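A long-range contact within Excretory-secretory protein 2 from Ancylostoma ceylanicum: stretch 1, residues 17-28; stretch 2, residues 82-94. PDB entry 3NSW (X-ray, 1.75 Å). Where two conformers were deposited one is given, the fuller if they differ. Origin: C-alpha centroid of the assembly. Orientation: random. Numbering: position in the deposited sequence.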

# COMPACT_ATOMS: atom_id res chain seq x y z
N GLU A 17 14.44 2.05 -3.21
CA GLU A 17 14.08 1.79 -4.60
C GLU A 17 12.57 1.57 -4.75
O GLU A 17 11.97 1.99 -5.74
N ASP A 18 11.98 0.89 -3.77
CA ASP A 18 10.55 0.60 -3.79
C ASP A 18 9.75 1.89 -3.62
O ASP A 18 8.82 2.15 -4.38
N ILE A 19 10.16 2.71 -2.65
CA ILE A 19 9.56 4.00 -2.37
C ILE A 19 9.65 4.96 -3.56
O ILE A 19 8.67 5.62 -3.91
N ASN A 20 10.82 5.04 -4.19
CA ASN A 20 11.03 5.94 -5.33
C ASN A 20 10.20 5.59 -6.55
O ASN A 20 9.92 6.45 -7.38
N ASP A 21 9.80 4.32 -6.67
CA ASP A 21 9.09 3.89 -7.85
C ASP A 21 7.56 3.91 -7.75
O ASP A 21 6.88 3.55 -8.70
N VAL A 22 7.04 4.35 -6.61
CA VAL A 22 5.59 4.52 -6.47
C VAL A 22 5.22 6.00 -6.39
O VAL A 22 6.09 6.85 -6.23
N GLU A 23 3.94 6.31 -6.54
CA GLU A 23 3.49 7.69 -6.43
C GLU A 23 3.14 8.06 -4.99
O GLU A 23 3.42 9.17 -4.54
N THR A 24 2.51 7.14 -4.27
CA THR A 24 2.19 7.38 -2.86
C THR A 24 2.49 6.14 -2.01
O THR A 24 2.40 5.01 -2.49
N VAL A 25 2.83 6.39 -0.76
CA VAL A 25 2.98 5.32 0.22
C VAL A 25 2.05 5.68 1.37
O VAL A 25 2.12 6.79 1.90
N ALA A 26 1.21 4.72 1.75
CA ALA A 26 0.13 4.96 2.71
C ALA A 26 0.11 3.97 3.85
O ALA A 26 0.58 2.85 3.72
N TYR A 27 -0.50 4.39 4.97
CA TYR A 27 -0.73 3.55 6.15
C TYR A 27 -2.22 3.29 6.08
O TYR A 27 -3.01 4.25 6.12
N VAL A 28 -2.60 2.02 5.90
CA VAL A 28 -4.00 1.64 5.66
C VAL A 28 -4.44 0.49 6.56
O VAL A 28 -3.60 -0.25 7.08
N LYS A 82 1.57 3.03 -7.49
CA LYS A 82 1.52 4.01 -8.58
C LYS A 82 0.07 4.50 -8.70
O LYS A 82 -0.84 3.87 -8.16
N SER A 83 -0.13 5.60 -9.40
CA SER A 83 -1.48 6.17 -9.56
C SER A 83 -2.52 5.14 -10.01
O SER A 83 -2.22 4.27 -10.82
N GLY A 84 -3.72 5.22 -9.44
CA GLY A 84 -4.78 4.24 -9.70
C GLY A 84 -4.64 2.96 -8.91
O GLY A 84 -5.35 1.97 -9.18
N ASN A 85 -3.76 2.97 -7.91
CA ASN A 85 -3.50 1.80 -7.06
C ASN A 85 -3.08 0.60 -7.89
O ASN A 85 -3.66 -0.49 -7.79
N GLN A 86 -2.06 0.84 -8.70
CA GLN A 86 -1.49 -0.23 -9.49
C GLN A 86 0.00 -0.38 -9.20
O GLN A 86 0.62 0.50 -8.58
N ASP A 87 0.56 -1.53 -9.60
CA ASP A 87 1.95 -1.91 -9.29
C ASP A 87 2.29 -1.66 -7.83
O ASP A 87 3.29 -0.98 -7.52
N CYS A 88 1.46 -2.19 -6.94
CA CYS A 88 1.57 -1.86 -5.54
C CYS A 88 2.49 -2.83 -4.82
O CYS A 88 2.62 -4.01 -5.22
N PHE A 89 3.14 -2.33 -3.78
CA PHE A 89 3.77 -3.18 -2.78
C PHE A 89 3.04 -3.08 -1.43
O PHE A 89 2.42 -2.05 -1.12
N VAL A 90 3.11 -4.15 -0.65
CA VAL A 90 2.38 -4.24 0.62
C VAL A 90 3.30 -4.83 1.69
O VAL A 90 4.00 -5.81 1.43
N LYS A 91 3.28 -4.24 2.88
CA LYS A 91 4.06 -4.72 4.01
C LYS A 91 3.22 -4.57 5.28
O LYS A 91 2.56 -3.55 5.47
N LEU A 92 3.20 -5.61 6.12
CA LEU A 92 2.50 -5.54 7.40
C LEU A 92 3.05 -4.39 8.23
O LEU A 92 4.25 -4.32 8.48
N HIS A 93 2.17 -3.48 8.64
CA HIS A 93 2.60 -2.31 9.40
C HIS A 93 3.29 -2.68 10.72
O HIS A 93 4.31 -2.09 11.07
N ASP A 94 2.76 -3.68 11.41
CA ASP A 94 3.33 -4.15 12.69
C ASP A 94 4.71 -4.81 12.52
O ASP A 94 5.39 -5.09 13.52

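The most unusual feature of this contact is a flat aromatic stack at one extremity, where the rings of Tyr-27 and His-93 lie face to face with centroids 3.9 Å apart and planes only 13° from parallel. It illustrates a general principle: two distant segments of a chain can be held together largely through side chains, without pairing as strands, with different chemistry at successive points along the interface. No backbone-to-backbone hydrogen bond links these stretches, and their nearest alpha carbons, CA of Val-22 and CA of Lys-82, are 4.6 Å apart.

In the stack, the two residues reach each other differently. His-93 directs its CA-to-CB bond toward stretch 1, with chi1 t and chi2 at -99°. Tyr-27 leaves its strand sideways, but chi1 t and chi2 of 18° bring the ring closer, so that Tyr-27 CE1 lies 3.5 Å from His-93 CG. Each ring covers a face of the other, while the Tyr-27 hydroxyl is hydrogen-bonded elsewhere in the structure.

The apolar centre belongs to Phe-89, which gives up more surface to the opposing stretch than any other residue. Its CA-to-CB bond points toward stretch 1, and the p rotamer, with chi2 at 74°, carries the ring in among Asp-18, Val-22 and Val-25. Val-22, in the m rotamer, places CG1 3.9 Å from Phe-89 CE2; Val-25, in t, places CG2 4.3 Å from Phe-89 CZ. Both methyl groups approach the ring obliquely. At the ring's edge, near its plane, the carbonyl O of Asp-18 comes within 3.5 Å of Phe-89 CE2. Although the CA-to-CB bond of Asp-18 also points toward stretch 2, with Asp-18 CB 3.9 Å from Phe-89 CE2, both carboxylate oxygens are hydrogen-bonded just outside the stretches.

Charge takes over beside this cluster. Lys-82 starts with its CA-to-CB bond away from stretch 1, yet an m, t, t, p sequence of chi angles returns its ammonium group to Asp-21. Lys-82 NZ donates a hydrogen bond, part of a salt bridge, to Asp-21 OD2 at 3.0 Å, and a weak one to Asp-21 O at 3.1 Å. Asp-21, with chi1 t, brings its carboxylate nearer to receive it. A long salt bridge of 3.9 Å from Lys-82 NZ to Asp-87 OD2 places the ammonium between two acids. Glu-23 contributes mainly its aliphatic portion: Glu-23 CG lies 3.7 Å from Ser-83 OG, while the carboxylate leads away and OE2 finds a partner elsewhere.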

# COMPACT_ATOMS: atom_id res chain seq x y z
CB GLU A 17 14.82 0.57 -5.16
CG GLU A 17 16.29 0.53 -4.87
CD GLU A 17 16.62 -0.31 -3.65
OE1 GLU A 17 16.68 -1.55 -3.78
OE2 GLU A 17 16.82 0.28 -2.56
CB ASP A 18 10.19 -0.42 -2.70
CG ASP A 18 11.07 -1.66 -2.75
OD1 ASP A 18 11.15 -2.28 -3.83
OD2 ASP A 18 11.68 -2.01 -1.71
CB ILE A 19 10.18 4.65 -1.13
CG1 ILE A 19 9.77 3.85 0.13
CG2 ILE A 19 9.72 6.11 -0.98
CD1 ILE A 19 10.65 4.14 1.33
CB ASN A 20 12.50 6.00 -5.71
CG ASN A 20 13.33 6.74 -4.71
OD1 ASN A 20 12.81 7.40 -3.81
ND2 ASN A 20 14.65 6.65 -4.87
CB ASP A 21 9.54 2.51 -8.28
CG ASP A 21 9.31 2.29 -9.75
OD1 ASP A 21 9.64 3.22 -10.51
OD2 ASP A 21 8.76 1.24 -10.12
CB VAL A 22 5.01 3.68 -5.29
CG1 VAL A 22 5.21 2.19 -5.56
CG2 VAL A 22 5.64 4.08 -3.94
CB GLU A 23 2.31 7.96 -7.36
CG GLU A 23 1.98 9.44 -7.52
CD GLU A 23 3.18 10.28 -7.92
OE1 GLU A 23 3.96 9.87 -8.82
OE2 GLU A 23 3.36 11.36 -7.33
CB THR A 24 0.72 7.79 -2.62
OG1 THR A 24 -0.16 6.74 -3.02
CG2 THR A 24 0.36 9.10 -3.35
CB VAL A 25 4.42 5.21 0.74
CG1 VAL A 25 4.54 4.00 1.64
CG2 VAL A 25 5.42 5.11 -0.43
CB ALA A 26 -1.19 4.92 1.97
CB TYR A 27 -0.38 4.39 7.39
CG TYR A 27 -0.66 3.78 8.74
CD1 TYR A 27 -0.87 2.40 8.91
CD2 TYR A 27 -0.65 4.60 9.89
CE1 TYR A 27 -1.11 1.87 10.20
CE2 TYR A 27 -0.89 4.07 11.16
CZ TYR A 27 -1.11 2.72 11.31
OH TYR A 27 -1.33 2.20 12.56
CB VAL A 28 -4.24 1.23 4.18
CG1 VAL A 28 -3.88 2.37 3.21
CG2 VAL A 28 -3.46 -0.04 3.83
CB LYS A 82 2.02 3.41 -9.90
CG LYS A 82 3.45 2.96 -9.84
CD LYS A 82 3.90 2.39 -11.19
CE LYS A 82 5.40 2.15 -11.20
NZ LYS A 82 5.81 1.07 -10.27
CB SER A 83 -1.44 7.36 -10.53
OG SER A 83 -0.61 8.38 -10.01
CB ASN A 85 -4.69 1.48 -6.16
CG ASN A 85 -4.75 2.37 -4.93
OD1 ASN A 85 -3.93 3.27 -4.76
ND2 ASN A 85 -5.71 2.11 -4.06
CB GLN A 86 -1.80 -0.04 -10.98
CG GLN A 86 -0.98 0.99 -11.71
CD GLN A 86 -1.48 1.22 -13.12
OE1 GLN A 86 -2.58 1.73 -13.32
NE2 GLN A 86 -0.68 0.83 -14.10
CB ASP A 87 2.93 -1.17 -10.20
CG ASP A 87 2.97 -1.71 -11.61
OD1 ASP A 87 2.75 -2.93 -11.82
OD2 ASP A 87 3.25 -0.91 -12.53
CB CYS A 88 0.18 -1.87 -4.87
SG CYS A 88 -1.00 -0.70 -5.59
CB PHE A 89 5.29 -2.91 -2.64
CG PHE A 89 5.64 -1.57 -2.00
CD1 PHE A 89 5.49 -1.36 -0.62
CD2 PHE A 89 6.15 -0.54 -2.78
CE1 PHE A 89 5.83 -0.13 -0.03
CE2 PHE A 89 6.50 0.68 -2.22
CZ PHE A 89 6.34 0.90 -0.84
CB VAL A 90 1.13 -5.15 0.50
CG1 VAL A 90 0.27 -5.04 1.77
CG2 VAL A 90 0.31 -4.79 -0.73
CB LYS A 91 5.35 -3.90 4.14
CG LYS A 91 6.06 -3.99 5.51
CD LYS A 91 7.20 -5.00 5.52
CE LYS A 91 7.76 -5.13 6.94
NZ LYS A 91 9.12 -5.72 7.00
CB LEU A 92 2.69 -6.85 8.17
CG LEU A 92 1.72 -7.11 9.32
CD1 LEU A 92 0.35 -7.41 8.75
CD2 LEU A 92 2.23 -8.26 10.18
CB HIS A 93 1.41 -1.37 9.66
CG HIS A 93 1.80 -0.09 10.33
ND1 HIS A 93 1.67 0.11 11.68
CD2 HIS A 93 2.33 1.05 9.82
CE1 HIS A 93 2.10 1.33 11.99
NE2 HIS A 93 2.49 1.92 10.87
CB ASP A 94 2.38 -5.12 13.41
CG ASP A 94 1.18 -4.43 14.05
OD1 ASP A 94 1.23 -3.20 14.29
OD2 ASP A 94 0.18 -5.13 14.32